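Local coordinates for protein MHC class I antigen (Anolis carolinensis, PDB 7CPO) that probably presents short peptides at the cell surface for recognition by T cells, as a class I heavy chain paired with beta2-microglobulin, at residues 113-118 and 160-165; 187-192 and 259-264. One frame throughout, in Å; residues are numbered along the deposited sequence.

Contact 1: residues 113-118 and 160-165; sequences GYYQYA and TYLEET
L162 reaches down from its helix onto the strand backbone at Y114 and the foot of the Y115 side chain. CD1 packs against CB of Y115 at 3.9 Å, while CD2 rests on the backbone carbonyl of Y114, 3.4 Å from O of Y114, and sits at the edge of the Y115 ring, near its plane. With CG anti to the carbonyl carbon (chi1 -66°) and chi2 extended (173°), CD1 is carried outward to Y115 while CD2 turns to the carbonyl. A branched apolar end suits this buried place, where one methyl can lie on a carbonyl and the other on a side chain. G113 has no side chain, and the helix at L162 comes close over its backbone.

In the peptide-binding platform of MHC class I, helices lie across an eight-stranded antiparallel sheet and the groove runs between them; here helix 152-176 is seated on strand 111-119 beside that groove. Y115 points toward the helix, whereas Y114 points away.

Polar contacts stay within each segment or lead elsewhere. OH of Y115 donates to OH of Y117 at 3.1 Å, tying together two rings that both pack on apolar side chains of the bound peptide and both meet W99. Tyrosine fits here because its ring packs while its hydroxyl bonds. On the helix, O of T160 accepts from N of E164 and N of T165, which approach from opposite faces of the carbonyl plane, at a wider pi-type turn. Y161 turns its hydroxyl to the peptide backbone, and E163 forms salt bridges with K129 and K159.

Contact 2: residues 187-192 and 259-264; sequences PEVKVT and YKCHVE
V189 and V191 pack on C261 and V263 between the two sheets of an immunoglobulin C1-set domain, a sandwich in which strand 188-193 belongs to one antiparallel sheet and 259-264 to the other. The two segments run nearly antiparallel, at 162°, with axes 8.6 Å apart, a spacing that short beta-branched side chains fill. P187 starts the segment; it points toward the other strand but rests on V207 and F210 of strand 201-210. E188 leaves the interior for the neighbouring beta2-microglobulin chain, where its carboxylate makes a salt bridge with R12 of that chain.

V189 is the main inward residue. Its CG2 meets CG2 of V263 at 4.0 Å, while CG1 of V189 sits between that same methyl and SG of C261, 4.2 Å from each. The two valines lie alongside each other, pointing oppositely, not end on. K190 then points away from the other sheet, and its chain lies against P14 of beta2-microglobulin.

V191 turns inward again and also touches W219 of strand 216-221. C261, its partner across the sandwich, forms the disulfide to C205 that pins the two sheets together. Because CG2 of V191 is anti to the carbonyl carbon, it is this methyl that reaches the cysteine, 4.2 Å from CB of C261.

Overall arrangement
Contact 1 is buried in the peptide-binding platform, contact 2 is partly buried in the immunoglobulin domain, and the two lie on opposite sides of the chain's centre, about 40 Å apart between centres and about 24 Å between nearest atoms. They share no secondary-structure element. A helix meets a strand in contact 1, where one leucine covers backbone and neighbouring tyrosines pack on the bound peptide; in contact 2, strands of two sheets face each other through valines and a disulfide cysteine. Beta2-microglobulin is near both: Q116 and A118 of contact 1 pack on its W60, and T192 of contact 2 hydrogen-bonds to its Q97.

Contact 1: residues 113-118 and 160-165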
ATOM      1  N   GLY A 113       6.590  18.012  -0.228  1.00 22.09           N
ATOM      2  CA  GLY A 113       5.320  17.716  -0.853  1.00 18.68           C
ATOM      3  C   GLY A 113       5.533  17.317  -2.290  1.00 27.24           C
ATOM      4  O   GLY A 113       6.583  17.590  -2.882  1.00 25.50           O
ATOM      5  N   TYR A 114       4.522  16.656  -2.840  1.00 16.57           N
ATOM      6  CA  TYR A 114       4.619  16.147  -4.192  1.00 19.14           C
ATOM      7  C   TYR A 114       3.225  16.150  -4.791  1.00 17.09           C
ATOM      8  O   TYR A 114       2.222  16.216  -4.084  1.00 14.89           O
ATOM      9  CB  TYR A 114       5.234  14.742  -4.228  1.00 15.15           C
ATOM     10  CG  TYR A 114       4.439  13.746  -3.416  1.00 21.74           C
ATOM     11  CD1 TYR A 114       3.455  12.966  -4.023  1.00 21.72           C
ATOM     12  CD2 TYR A 114       4.653  13.597  -2.042  1.00 17.92           C
ATOM     13  CE1 TYR A 114       2.717  12.057  -3.302  1.00 19.33           C
ATOM     14  CE2 TYR A 114       3.910  12.688  -1.303  1.00 18.30           C
ATOM     15  CZ  TYR A 114       2.946  11.933  -1.952  1.00 24.06           C
ATOM     16  OH  TYR A 114       2.199  11.037  -1.278  1.00 20.63           O
ATOM     17  N   TYR A 115       3.183  16.068  -6.112  1.00 21.64           N
ATOM     18  CA  TYR A 115       1.935  16.192  -6.849  1.00 24.55           C
ATOM     19  C   TYR A 115       2.188  15.665  -8.259  1.00 21.56           C
ATOM     20  O   TYR A 115       2.823  16.344  -9.068  1.00 20.14           O
ATOM     21  CB  TYR A 115       1.495  17.655  -6.830  1.00 17.25           C
ATOM     22  CG  TYR A 115       0.109  17.932  -7.317  1.00 16.10           C
ATOM     23  CD1 TYR A 115      -0.886  18.338  -6.440  1.00 15.61           C
ATOM     24  CD2 TYR A 115      -0.206  17.823  -8.675  1.00 18.17           C
ATOM     25  CE1 TYR A 115      -2.177  18.622  -6.905  1.00 20.28           C
ATOM     26  CE2 TYR A 115      -1.493  18.095  -9.146  1.00 16.42           C
ATOM     27  CZ  TYR A 115      -2.465  18.498  -8.259  1.00 21.91           C
ATOM     28  OH  TYR A 115      -3.730  18.772  -8.721  1.00 24.85           O
ATOM     29  N   GLN A 116       1.733  14.439  -8.546  1.00 17.98           N
ATOM     30  CA  GLN A 116       2.218  13.667  -9.684  1.00 14.38           C
ATOM     31  C   GLN A 116       1.088  12.884 -10.332  1.00 16.96           C
ATOM     32  O   GLN A 116       0.176  12.400  -9.654  1.00 23.70           O
ATOM     33  CB  GLN A 116       3.314  12.680  -9.266  1.00 17.22           C
ATOM     34  CG  GLN A 116       4.432  13.302  -8.457  1.00 22.32           C
ATOM     35  CD  GLN A 116       5.430  12.272  -7.966  1.00 29.41           C
ATOM     36  OE1 GLN A 116       5.609  12.100  -6.766  1.00 34.90           O
ATOM     37  NE2 GLN A 116       6.082  11.581  -8.895  1.00 34.79           N
ATOM     38  N   TYR A 117       1.191  12.723 -11.651  1.00 19.36           N
ATOM     39  CA  TYR A 117       0.235  11.982 -12.460  1.00 16.02           C
ATOM     40  C   TYR A 117       0.964  10.959 -13.315  1.00 19.70           C
ATOM     41  O   TYR A 117       2.056  11.234 -13.820  1.00 24.61           O
ATOM     42  CB  TYR A 117      -0.528  12.895 -13.392  1.00 16.97           C
ATOM     43  CG  TYR A 117      -1.405  13.954 -12.758  1.00 21.04           C
ATOM     44  CD1 TYR A 117      -2.683  13.648 -12.281  1.00 21.56           C
ATOM     45  CD2 TYR A 117      -0.984  15.277 -12.702  1.00 18.39           C
ATOM     46  CE1 TYR A 117      -3.512  14.636 -11.750  1.00 18.26           C
ATOM     47  CE2 TYR A 117      -1.800  16.267 -12.168  1.00 25.59           C
ATOM     48  CZ  TYR A 117      -3.065  15.942 -11.701  1.00 20.26           C
ATOM     49  OH  TYR A 117      -3.857  16.927 -11.169  1.00 29.53           O
ATOM     50  N   ALA A 118       0.352   9.790 -13.507  1.00 18.07           N
ATOM     51  CA  ALA A 118       0.899   8.745 -14.366  1.00 22.47           C
ATOM     52  C   ALA A 118      -0.153   8.248 -15.349  1.00 34.22           C
ATOM     53  O   ALA A 118      -1.317   8.030 -14.974  1.00 26.45           O
ATOM     54  CB  ALA A 118       1.401   7.548 -13.562  1.00 18.55           C
ATOM     55  N   THR A 160       0.472  26.399  -2.273  1.00 18.64           N
ATOM     56  CA  THR A 160      -0.170  26.682  -0.996  1.00 16.34           C
ATOM     57  C   THR A 160      -0.749  25.409  -0.382  1.00 22.00           C
ATOM     58  O   THR A 160      -0.535  25.122   0.806  1.00 20.66           O
ATOM     59  CB  THR A 160      -1.260  27.733  -1.194  1.00 23.72           C
ATOM     60  OG1 THR A 160      -0.647  28.971  -1.583  1.00 23.38           O
ATOM     61  CG2 THR A 160      -2.111  27.928   0.092  1.00 12.78           C
ATOM     62  N   TYR A 161      -1.466  24.619  -1.187  1.00 14.99           N
ATOM     63  CA  TYR A 161      -2.055  23.394  -0.667  1.00 17.99           C
ATOM     64  C   TYR A 161      -0.975  22.449  -0.148  1.00 19.52           C
ATOM     65  O   TYR A 161      -1.091  21.902   0.950  1.00 17.69           O
ATOM     66  CB  TYR A 161      -2.902  22.700  -1.732  1.00 14.72           C
ATOM     67  CG  TYR A 161      -3.400  21.358  -1.268  1.00 16.01           C
ATOM     68  CD1 TYR A 161      -4.612  21.244  -0.588  1.00 16.36           C
ATOM     69  CD2 TYR A 161      -2.639  20.202  -1.462  1.00 18.52           C
ATOM     70  CE1 TYR A 161      -5.054  20.018  -0.130  1.00 14.19           C
ATOM     71  CE2 TYR A 161      -3.073  18.966  -0.996  1.00 17.48           C
ATOM     72  CZ  TYR A 161      -4.282  18.885  -0.342  1.00 19.89           C
ATOM     73  OH  TYR A 161      -4.717  17.663   0.102  1.00 24.29           O
ATOM     74  N   LEU A 162       0.086  22.249  -0.927  1.00 17.05           N
ATOM     75  CA  LEU A 162       1.104  21.290  -0.525  1.00 13.58           C
ATOM     76  C   LEU A 162       1.896  21.787   0.673  1.00 17.16           C
ATOM     77  O   LEU A 162       2.246  21.001   1.560  1.00 22.84           O
ATOM     78  CB  LEU A 162       2.036  20.997  -1.695  1.00 17.37           C
ATOM     79  CG  LEU A 162       1.392  20.282  -2.880  1.00 19.58           C
ATOM     80  CD1 LEU A 162       2.365  20.191  -4.060  1.00 17.52           C
ATOM     81  CD2 LEU A 162       0.922  18.906  -2.451  1.00 16.25           C
ATOM     82  N   GLU A 163       2.176  23.084   0.731  1.00 18.73           N
ATOM     83  CA  GLU A 163       3.060  23.605   1.760  1.00 23.49           C
ATOM     84  C   GLU A 163       2.323  24.002   3.027  1.00 25.32           C
ATOM     85  O   GLU A 163       2.926  24.007   4.110  1.00 20.42           O
ATOM     86  CB  GLU A 163       3.844  24.804   1.216  1.00 18.37           C
ATOM     87  CG  GLU A 163       4.703  24.426   0.027  1.00 25.04           C
ATOM     88  CD  GLU A 163       5.688  25.507  -0.376  1.00 33.33           C
ATOM     89  OE1 GLU A 163       5.519  26.663   0.071  1.00 31.50           O
ATOM     90  OE2 GLU A 163       6.629  25.195  -1.147  1.00 32.84           O
ATOM     91  N   GLU A 164       1.033  24.307   2.930  1.00 18.80           N
ATOM     92  CA  GLU A 164       0.351  24.812   4.106  1.00 21.28           C
ATOM     93  C   GLU A 164      -0.915  24.028   4.420  1.00 21.72           C
ATOM     94  O   GLU A 164      -1.017  23.451   5.503  1.00 23.89           O
ATOM     95  CB  GLU A 164       0.079  26.302   3.920  1.00 21.27           C
ATOM     96  CG  GLU A 164       1.403  27.079   3.880  1.00 25.21           C
ATOM     97  CD  GLU A 164       1.345  28.338   3.041  1.00 42.36           C
ATOM     98  OE1 GLU A 164       0.230  28.888   2.840  1.00 35.03           O
ATOM     99  OE2 GLU A 164       2.428  28.761   2.571  1.00 42.15           O
ATOM    100  N   THR A 165      -1.866  23.979   3.483  1.00 21.62           N
ATOM    101  CA  THR A 165      -3.155  23.361   3.764  1.00 19.53           C
ATOM    102  C   THR A 165      -2.989  21.898   4.147  1.00 24.07           C
ATOM    103  O   THR A 165      -3.516  21.452   5.178  1.00 18.72           O
ATOM    104  CB  THR A 165      -4.088  23.509   2.555  1.00 20.13           C
ATOM    105  OG1 THR A 165      -4.266  24.892   2.245  1.00 19.94           O
ATOM    106  CG2 THR A 165      -5.443  22.906   2.846  1.00 20.29           C
TER

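Contact 2: residues 187-192 and 259-264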
ATOM      1  N   PRO A 187       6.778  -6.976  17.792  1.00 26.14           N
ATOM      2  CA  PRO A 187       6.942  -8.120  16.889  1.00 27.96           C
ATOM      3  C   PRO A 187       6.875  -9.447  17.636  1.00 29.85           C
ATOM      4  O   PRO A 187       7.282  -9.566  18.795  1.00 16.17           O
ATOM      5  CB  PRO A 187       8.334  -7.904  16.284  1.00 27.68           C
ATOM      6  CG  PRO A 187       8.641  -6.473  16.520  1.00 25.79           C
ATOM      7  CD  PRO A 187       7.946  -6.083  17.774  1.00 20.20           C
ATOM      8  N   GLU A 188       6.342 -10.445  16.941  1.00 33.41           N
ATOM      9  CA  GLU A 188       6.200 -11.811  17.425  1.00 31.84           C
ATOM     10  C   GLU A 188       7.070 -12.672  16.521  1.00 26.17           C
ATOM     11  O   GLU A 188       6.726 -12.880  15.349  1.00 25.86           O
ATOM     12  CB  GLU A 188       4.729 -12.251  17.396  1.00 28.91           C
ATOM     13  CG  GLU A 188       3.769 -11.284  18.116  1.00 36.28           C
ATOM     14  CD  GLU A 188       2.428 -11.032  17.380  1.00 45.45           C
ATOM     15  OE1 GLU A 188       1.973 -11.889  16.586  1.00 46.78           O
ATOM     16  OE2 GLU A 188       1.818  -9.963  17.614  1.00 46.82           O
ATOM     17  N   VAL A 189       8.192 -13.159  17.062  1.00 24.11           N
ATOM     18  CA  VAL A 189       9.252 -13.818  16.297  1.00 24.85           C
ATOM     19  C   VAL A 189       9.239 -15.314  16.582  1.00 31.71           C
ATOM     20  O   VAL A 189       9.374 -15.736  17.737  1.00 33.25           O
ATOM     21  CB  VAL A 189      10.636 -13.248  16.640  1.00 32.80           C
ATOM     22  CG1 VAL A 189      11.695 -13.815  15.683  1.00 28.71           C
ATOM     23  CG2 VAL A 189      10.612 -11.730  16.632  1.00 33.80           C
ATOM     24  N   LYS A 190       9.133 -16.112  15.530  1.00 33.80           N
ATOM     25  CA  LYS A 190       9.091 -17.560  15.656  1.00 32.99           C
ATOM     26  C   LYS A 190      10.034 -18.167  14.627  1.00 29.59           C
ATOM     27  O   LYS A 190       9.964 -17.832  13.444  1.00 29.64           O
ATOM     28  CB  LYS A 190       7.651 -18.070  15.463  1.00 31.61           C
ATOM     29  CG  LYS A 190       7.500 -19.566  15.334  1.00 30.84           C
ATOM     30  CD  LYS A 190       6.605 -20.068  16.440  1.00 39.93           C
ATOM     31  CE  LYS A 190       6.255 -21.537  16.290  1.00 36.17           C
ATOM     32  NZ  LYS A 190       5.364 -21.744  15.140  1.00 40.88           N
ATOM     33  N   VAL A 191      10.927 -19.037  15.070  1.00 29.11           N
ATOM     34  CA  VAL A 191      11.864 -19.721  14.180  1.00 31.53           C
ATOM     35  C   VAL A 191      11.383 -21.146  13.976  1.00 28.18           C
ATOM     36  O   VAL A 191      11.169 -21.880  14.946  1.00 36.12           O
ATOM     37  CB  VAL A 191      13.303 -19.720  14.736  1.00 33.98           C
ATOM     38  CG1 VAL A 191      14.245 -20.348  13.720  1.00 26.03           C
ATOM     39  CG2 VAL A 191      13.762 -18.318  15.086  1.00 27.09           C
ATOM     40  N   THR A 192      11.229 -21.546  12.722  1.00 24.05           N
ATOM     41  CA  THR A 192      10.978 -22.931  12.380  1.00 24.26           C
ATOM     42  C   THR A 192      12.123 -23.485  11.524  1.00 41.06           C
ATOM     43  O   THR A 192      13.029 -22.764  11.092  1.00 39.46           O
ATOM     44  CB  THR A 192       9.634 -23.069  11.661  1.00 33.33           C
ATOM     45  OG1 THR A 192       9.617 -22.192  10.529  1.00 40.44           O
ATOM     46  CG2 THR A 192       8.477 -22.728  12.610  1.00 19.06           C
ATOM     47  N   TYR A 259      23.231 -20.075  14.064  1.00 32.84           N
ATOM     48  CA  TYR A 259      22.304 -19.150  13.422  1.00 42.66           C
ATOM     49  C   TYR A 259      21.188 -18.718  14.368  1.00 40.90           C
ATOM     50  O   TYR A 259      20.541 -19.555  15.013  1.00 47.95           O
ATOM     51  CB  TYR A 259      21.705 -19.782  12.168  1.00 31.54           C
ATOM     52  CG  TYR A 259      22.758 -20.137  11.163  1.00 36.86           C
ATOM     53  CD1 TYR A 259      23.433 -21.348  11.234  1.00 42.02           C
ATOM     54  CD2 TYR A 259      23.092 -19.261  10.153  1.00 33.82           C
ATOM     55  CE1 TYR A 259      24.406 -21.665  10.316  1.00 39.29           C
ATOM     56  CE2 TYR A 259      24.057 -19.573   9.234  1.00 38.46           C
ATOM     57  CZ  TYR A 259      24.711 -20.772   9.317  1.00 31.95           C
ATOM     58  OH  TYR A 259      25.676 -21.070   8.382  1.00 47.12           O
ATOM     59  N   LYS A 260      20.957 -17.412  14.420  1.00 37.68           N
ATOM     60  CA  LYS A 260      19.920 -16.783  15.222  1.00 33.86           C
ATOM     61  C   LYS A 260      19.227 -15.747  14.360  1.00 39.18           C
ATOM     62  O   LYS A 260      19.864 -15.121  13.506  1.00 35.36           O
ATOM     63  CB  LYS A 260      20.506 -16.107  16.464  1.00 32.82           C
ATOM     64  CG  LYS A 260      20.921 -17.077  17.556  1.00 41.17           C
ATOM     65  CD  LYS A 260      21.682 -16.372  18.659  1.00 36.83           C
ATOM     66  CE  LYS A 260      22.439 -17.389  19.487  1.00 32.48           C
ATOM     67  NZ  LYS A 260      21.639 -17.859  20.635  1.00 35.01           N
ATOM     68  N   CYS A 261      17.932 -15.568  14.569  1.00 38.59           N
ATOM     69  CA  CYS A 261      17.196 -14.536  13.854  1.00 28.75           C
ATOM     70  C   CYS A 261      17.230 -13.250  14.681  1.00 39.23           C
ATOM     71  O   CYS A 261      16.714 -13.213  15.803  1.00 41.74           O
ATOM     72  CB  CYS A 261      15.766 -14.989  13.581  1.00 31.66           C
ATOM     73  SG  CYS A 261      14.757 -13.705  12.841  1.00 45.81           S
ATOM     74  N   HIS A 262      17.848 -12.205  14.136  1.00 27.71           N
ATOM     75  CA  HIS A 262      18.055 -10.947  14.843  1.00 34.02           C
ATOM     76  C   HIS A 262      17.045  -9.897  14.375  1.00 40.64           C
ATOM     77  O   HIS A 262      16.919  -9.647  13.169  1.00 35.02           O
ATOM     78  CB  HIS A 262      19.484 -10.446  14.622  1.00 32.64           C
ATOM     79  CG  HIS A 262      19.786  -9.170  15.336  1.00 32.89           C
ATOM     80  ND1 HIS A 262      20.231  -9.140  16.637  1.00 33.63           N
ATOM     81  CD2 HIS A 262      19.689  -7.880  14.939  1.00 32.43           C
ATOM     82  CE1 HIS A 262      20.407  -7.885  17.011  1.00 31.55           C
ATOM     83  NE2 HIS A 262      20.084  -7.101  15.999  1.00 36.82           N
ATOM     84  N   VAL A 263      16.344  -9.269  15.329  1.00 29.11           N
ATOM     85  CA  VAL A 263      15.216  -8.388  15.037  1.00 35.04           C
ATOM     86  C   VAL A 263      15.339  -7.107  15.859  1.00 35.86           C
ATOM     87  O   VAL A 263      15.486  -7.161  17.086  1.00 29.92           O
ATOM     88  CB  VAL A 263      13.866  -9.081  15.325  1.00 35.13           C
ATOM     89  CG1 VAL A 263      12.708  -8.129  15.036  1.00 28.58           C
ATOM     90  CG2 VAL A 263      13.731 -10.345  14.504  1.00 29.51           C
ATOM     91  N   GLU A 264      15.266  -5.958  15.187  1.00 29.89           N
ATOM     92  CA  GLU A 264      15.275  -4.655  15.850  1.00 34.32           C
ATOM     93  C   GLU A 264      14.021  -3.885  15.454  1.00 29.16           C
ATOM     94  O   GLU A 264      13.674  -3.818  14.266  1.00 20.01           O
ATOM     95  CB  GLU A 264      16.538  -3.845  15.498  1.00 26.21           C
TER